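Amphiphysin (Drosophila melanogaster, PDB 1URU) probably senses or shapes curved membranes in endocytosis through its dimeric, coiled-coil BAR domain. Local coordinates at residues 111-114 / 115-119; 200-203 / 204-207. One frame throughout, in Å; residues are numbered along the deposited sequence.

Contact 1: residues 111-114 / 115-119; sequences HKLG and DQVLI
The imidazole of His111 carries CB of Asp115 over one face, while OE1 of Gln116 approaches the same ring obliquely, 3.7 Å from CD2. The residues lie on helix 92-156, one of the long helices of the BAR domain, which widens into a pi-type turn at 115-117. His111 and Asp115 run alongside each other, with CG of His111 anti to its backbone N (chi1 164°), and Asp115 OD1 comes within 3.5 Å of His111 CE1. Ring and carboxylate planes stand almost perpendicular, 87° apart. The Gln116 chain bends at chi2 (69°) and folds back, bringing OE1 to 4.0 Å from CG of Lys112. In the backbone, Val117 N bonds to Lys112 O, five residues back, over 3.0 Å; a weak bond of the same spacing joins Leu118 N to Leu113 O. On the inward side Leu113 CD2 lies 4.3 Å from Val117 CG2, and these two side chains pack against Phe60, Tyr63 and Ile64 of helix 35-84 and Leu211 and Asn207 of helix 172-239. Two methyl groups come close to Gly114 O, Leu118 CD2 at 3.5 Å and Ile119 CD1 at 3.3 Å.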
loop_
_atom_site.group_PDB
_atom_site.type_symbol
_atom_site.label_atom_id
_atom_site.label_comp_id
_atom_site.label_asym_id
_atom_site.label_seq_id
_atom_site.Cartn_x
_atom_site.Cartn_y
_atom_site.Cartn_z
ATOM N N HIS A 111 0.808 11.353 7.467
ATOM C CA HIS A 111 1.379 12.254 8.482
ATOM C C HIS A 111 0.845 11.801 9.830
ATOM O O HIS A 111 1.613 11.516 10.761
ATOM C CB HIS A 111 1.031 13.738 8.164
ATOM C CG HIS A 111 1.236 14.713 9.302
ATOM N ND1 HIS A 111 2.471 15.234 9.645
ATOM C CD2 HIS A 111 0.342 15.306 10.132
ATOM C CE1 HIS A 111 2.329 16.083 10.652
ATOM N NE2 HIS A 111 1.047 16.141 10.968
ATOM N N LYS A 112 -0.477 11.698 9.904
ATOM C CA LYS A 112 -1.152 11.298 11.118
ATOM C C LYS A 112 -0.665 9.916 11.595
ATOM O O LYS A 112 -0.562 9.698 12.797
ATOM C CB LYS A 112 -2.663 11.310 10.910
ATOM C CG LYS A 112 -3.305 12.683 10.664
ATOM C CD LYS A 112 -4.819 12.516 10.589
ATOM C CE LYS A 112 -5.604 13.786 10.229
ATOM N NZ LYS A 112 -6.789 13.459 9.302
ATOM N N LEU A 113 -0.337 9.003 10.674
ATOM C CA LEU A 113 0.107 7.658 11.066
ATOM C C LEU A 113 1.513 7.720 11.663
ATOM O O LEU A 113 1.748 7.214 12.750
ATOM C CB LEU A 113 0.089 6.659 9.891
ATOM C CG LEU A 113 -1.223 6.172 9.282
ATOM C CD1 LEU A 113 -0.928 5.241 8.165
ATOM C CD2 LEU A 113 -2.102 5.486 10.283
ATOM N N GLY A 114 2.445 8.345 10.951
ATOM C CA GLY A 114 3.830 8.423 11.389
ATOM C C GLY A 114 4.137 9.434 12.479
ATOM O O GLY A 114 5.286 9.494 12.950
ATOM N N ASP A 115 3.134 10.218 12.876
ATOM C CA ASP A 115 3.309 11.271 13.863
ATOM C C ASP A 115 2.371 11.060 15.044
ATOM O O ASP A 115 2.806 10.594 16.093
ATOM C CB ASP A 115 3.095 12.652 13.230
ATOM C CG ASP A 115 3.252 13.789 14.225
ATOM O OD1 ASP A 115 3.229 14.968 13.807
ATOM O OD2 ASP A 115 3.409 13.605 15.443
ATOM N N GLN A 116 1.092 11.399 14.877
ATOM C CA GLN A 116 0.106 11.263 15.956
ATOM C C GLN A 116 -0.007 9.818 16.492
ATOM O O GLN A 116 -0.061 9.631 17.691
ATOM C CB GLN A 116 -1.273 11.783 15.512
ATOM C CG GLN A 116 -1.480 13.291 15.649
ATOM C CD GLN A 116 -0.633 14.118 14.664
ATOM O OE1 GLN A 116 -0.821 14.051 13.448
ATOM N NE2 GLN A 116 0.309 14.887 15.198
ATOM N N VAL A 117 -0.011 8.806 15.620
ATOM C CA VAL A 117 -0.213 7.420 16.056
ATOM C C VAL A 117 1.085 6.785 16.472
ATOM O O VAL A 117 1.138 6.092 17.486
ATOM C CB VAL A 117 -0.791 6.482 14.967
ATOM C CG1 VAL A 117 -1.145 5.137 15.585
ATOM C CG2 VAL A 117 -2.008 7.059 14.293
ATOM N N LEU A 118 2.126 7.015 15.674
ATOM C CA LEU A 118 3.384 6.285 15.798
ATOM C C LEU A 118 4.181 6.700 17.002
ATOM O O LEU A 118 4.673 5.824 17.693
ATOM C CB LEU A 118 4.258 6.439 14.549
ATOM C CG LEU A 118 5.682 5.879 14.659
ATOM C CD1 LEU A 118 5.672 4.362 14.770
ATOM C CD2 LEU A 118 6.506 6.295 13.477
ATOM N N ILE A 119 4.337 8.009 17.237
ATOM C CA ILE A 119 5.243 8.502 18.289
ATOM C C ILE A 119 4.833 8.035 19.702
ATOM O O ILE A 119 5.691 7.587 20.459
ATOM C CB ILE A 119 5.435 10.059 18.245
ATOM C CG1 ILE A 119 6.597 10.454 17.339
ATOM C CG2 ILE A 119 5.772 10.628 19.611
ATOM C CD1 ILE A 119 6.207 10.640 15.945
#

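Contact 2: residues 200-203 / 204-207; sequences RILF and LVTN
Residues 200-203 and 204-207 meet as successive turns of helix 172-239, where one flank faces helix 92-156 and another the second subunit. Backbone bonds of regular alpha-helical spacing join them: Leu204 N to Arg200 O, Val205 N to Ile201 O, Thr206 N to Leu202 O and Asn207 N to Phe203 O. Thr206 OG1 sits 2.9 Å from both Leu202 O and Phe203 O, so its single proton could serve either carbonyl; the chi1 of 60° turns the hydroxyl back over the preceding turn. Phe203 is the main side-chain partner. CB of Asn207 rests over one face of the Phe203 ring in a CH-pi contact, 4.2 Å from the centroid and offset toward the rim, while Leu204 CG lies 3.9 Å from Phe203 CD2. The ring also stacks with Tyr124 and touches Leu121. Replacing Phe203 by an alanine would probably leave Tyr124 without its stacking partner and open a gap beside Asn207 CB. Ile201 CG2 meets Val205 CG1 at 4.1 Å. Ile201 and Arg200 pack on Trp89 of the second subunit, and Arg200, whose NE bonds to Tyr197 O, forms a salt bridge with Glu86 of that subunit. This packing of helix 172-239, on helix 92-156 and on the second subunit, is characteristic of the BAR dimer.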
loop_
_atom_site.group_PDB
_atom_site.type_symbol
_atom_site.label_atom_id
_atom_site.label_comp_id
_atom_site.label_asym_id
_atom_site.label_seq_id
_atom_site.Cartn_x
_atom_site.Cartn_y
_atom_site.Cartn_z
ATOM N N ARG A 200 -1.263 -0.344 30.352
ATOM C CA ARG A 200 -1.521 -0.980 29.043
ATOM C C ARG A 200 -2.898 -0.684 28.433
ATOM O O ARG A 200 -3.007 -0.550 27.220
ATOM C CB ARG A 200 -1.259 -2.511 29.083
ATOM C CG ARG A 200 -2.481 -3.397 29.315
ATOM C CD ARG A 200 -2.201 -4.827 29.797
ATOM N NE ARG A 200 -2.723 -4.982 31.166
ATOM C CZ ARG A 200 -3.726 -5.779 31.532
ATOM N NH1 ARG A 200 -4.325 -6.586 30.668
ATOM N NH2 ARG A 200 -4.105 -5.793 32.801
ATOM N N ILE A 201 -3.937 -0.613 29.257
ATOM C CA ILE A 201 -5.300 -0.447 28.767
ATOM C C ILE A 201 -5.433 0.960 28.234
ATOM O O ILE A 201 -5.793 1.153 27.081
ATOM C CB ILE A 201 -6.354 -0.649 29.895
ATOM C CG1 ILE A 201 -6.405 -2.099 30.381
ATOM C CG2 ILE A 201 -7.762 -0.238 29.409
ATOM C CD1 ILE A 201 -6.882 -2.232 31.837
ATOM N N LEU A 202 -5.148 1.938 29.086
ATOM C CA LEU A 202 -5.249 3.339 28.706
ATOM C C LEU A 202 -4.378 3.664 27.486
ATOM O O LEU A 202 -4.785 4.436 26.619
ATOM C CB LEU A 202 -4.873 4.263 29.880
ATOM C CG LEU A 202 -4.893 5.778 29.590
ATOM C CD1 LEU A 202 -6.313 6.283 29.344
ATOM C CD2 LEU A 202 -4.204 6.564 30.717
ATOM N N PHE A 203 -3.178 3.093 27.424
ATOM C CA PHE A 203 -2.347 3.315 26.270
ATOM C C PHE A 203 -3.053 2.882 24.998
ATOM O O PHE A 203 -3.086 3.616 24.023
ATOM C CB PHE A 203 -1.034 2.566 26.329
ATOM C CG PHE A 203 -0.338 2.569 25.006
ATOM C CD1 PHE A 203 0.141 3.773 24.484
ATOM C CD2 PHE A 203 -0.266 1.417 24.240
ATOM C CE1 PHE A 203 0.745 3.823 23.251
ATOM C CE2 PHE A 203 0.340 1.444 23.006
ATOM C CZ PHE A 203 0.843 2.659 22.498
ATOM N N LEU A 204 -3.590 1.672 25.002
ATOM C CA LEU A 204 -4.205 1.137 23.791
ATOM C C LEU A 204 -5.515 1.784 23.396
ATOM O O LEU A 204 -5.775 1.931 22.214
ATOM C CB LEU A 204 -4.391 -0.369 23.890
ATOM C CG LEU A 204 -3.169 -1.061 23.280
ATOM C CD1 LEU A 204 -2.416 -1.905 24.320
ATOM C CD2 LEU A 204 -3.617 -1.877 22.072
ATOM N N VAL A 205 -6.346 2.151 24.360
ATOM C CA VAL A 205 -7.575 2.822 24.025
ATOM C C VAL A 205 -7.201 4.148 23.354
ATOM O O VAL A 205 -7.819 4.539 22.375
ATOM C CB VAL A 205 -8.565 3.001 25.250
ATOM C CG1 VAL A 205 -8.885 1.653 25.908
ATOM C CG2 VAL A 205 -8.042 3.953 26.270
ATOM N N THR A 206 -6.156 4.810 23.830
ATOM C CA THR A 206 -5.779 6.113 23.263
ATOM C C THR A 206 -5.104 5.955 21.897
ATOM O O THR A 206 -5.461 6.675 20.976
ATOM C CB THR A 206 -4.944 6.992 24.282
ATOM O OG1 THR A 206 -3.733 6.339 24.667
ATOM C CG2 THR A 206 -5.679 7.141 25.635
ATOM N N ASN A 207 -4.210 4.971 21.741
ATOM C CA ASN A 207 -3.501 4.760 20.468
ATOM C C ASN A 207 -4.427 4.303 19.376
ATOM O O ASN A 207 -4.455 4.874 18.297
ATOM C CB ASN A 207 -2.353 3.750 20.602
ATOM C CG ASN A 207 -1.172 4.036 19.625
ATOM O OD1 ASN A 207 -0.791 5.185 19.375
ATOM N ND2 ASN A 207 -0.587 2.976 19.101
#

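Contact 1 comes first along the chain, on helix 92-156, and closes before contact 2 opens on helix 172-239, the next helix. Their centres are about 15 Å apart, 12 and 10 Å from the centre of the chain, so both occupy the middle of an elongated three-helix bundle. They touch directly, for the side chain of Asn207 in contact 2 packs on Val117 in contact 1. Their surroundings differ: 111-119 also packs on helix 35-84 and meets no other chain of the assembly, whereas 200-207 reaches the second subunit. Together they link the packing within one subunit to the dimer interface, consistent with a curved BAR dimer that recognises membrane shape.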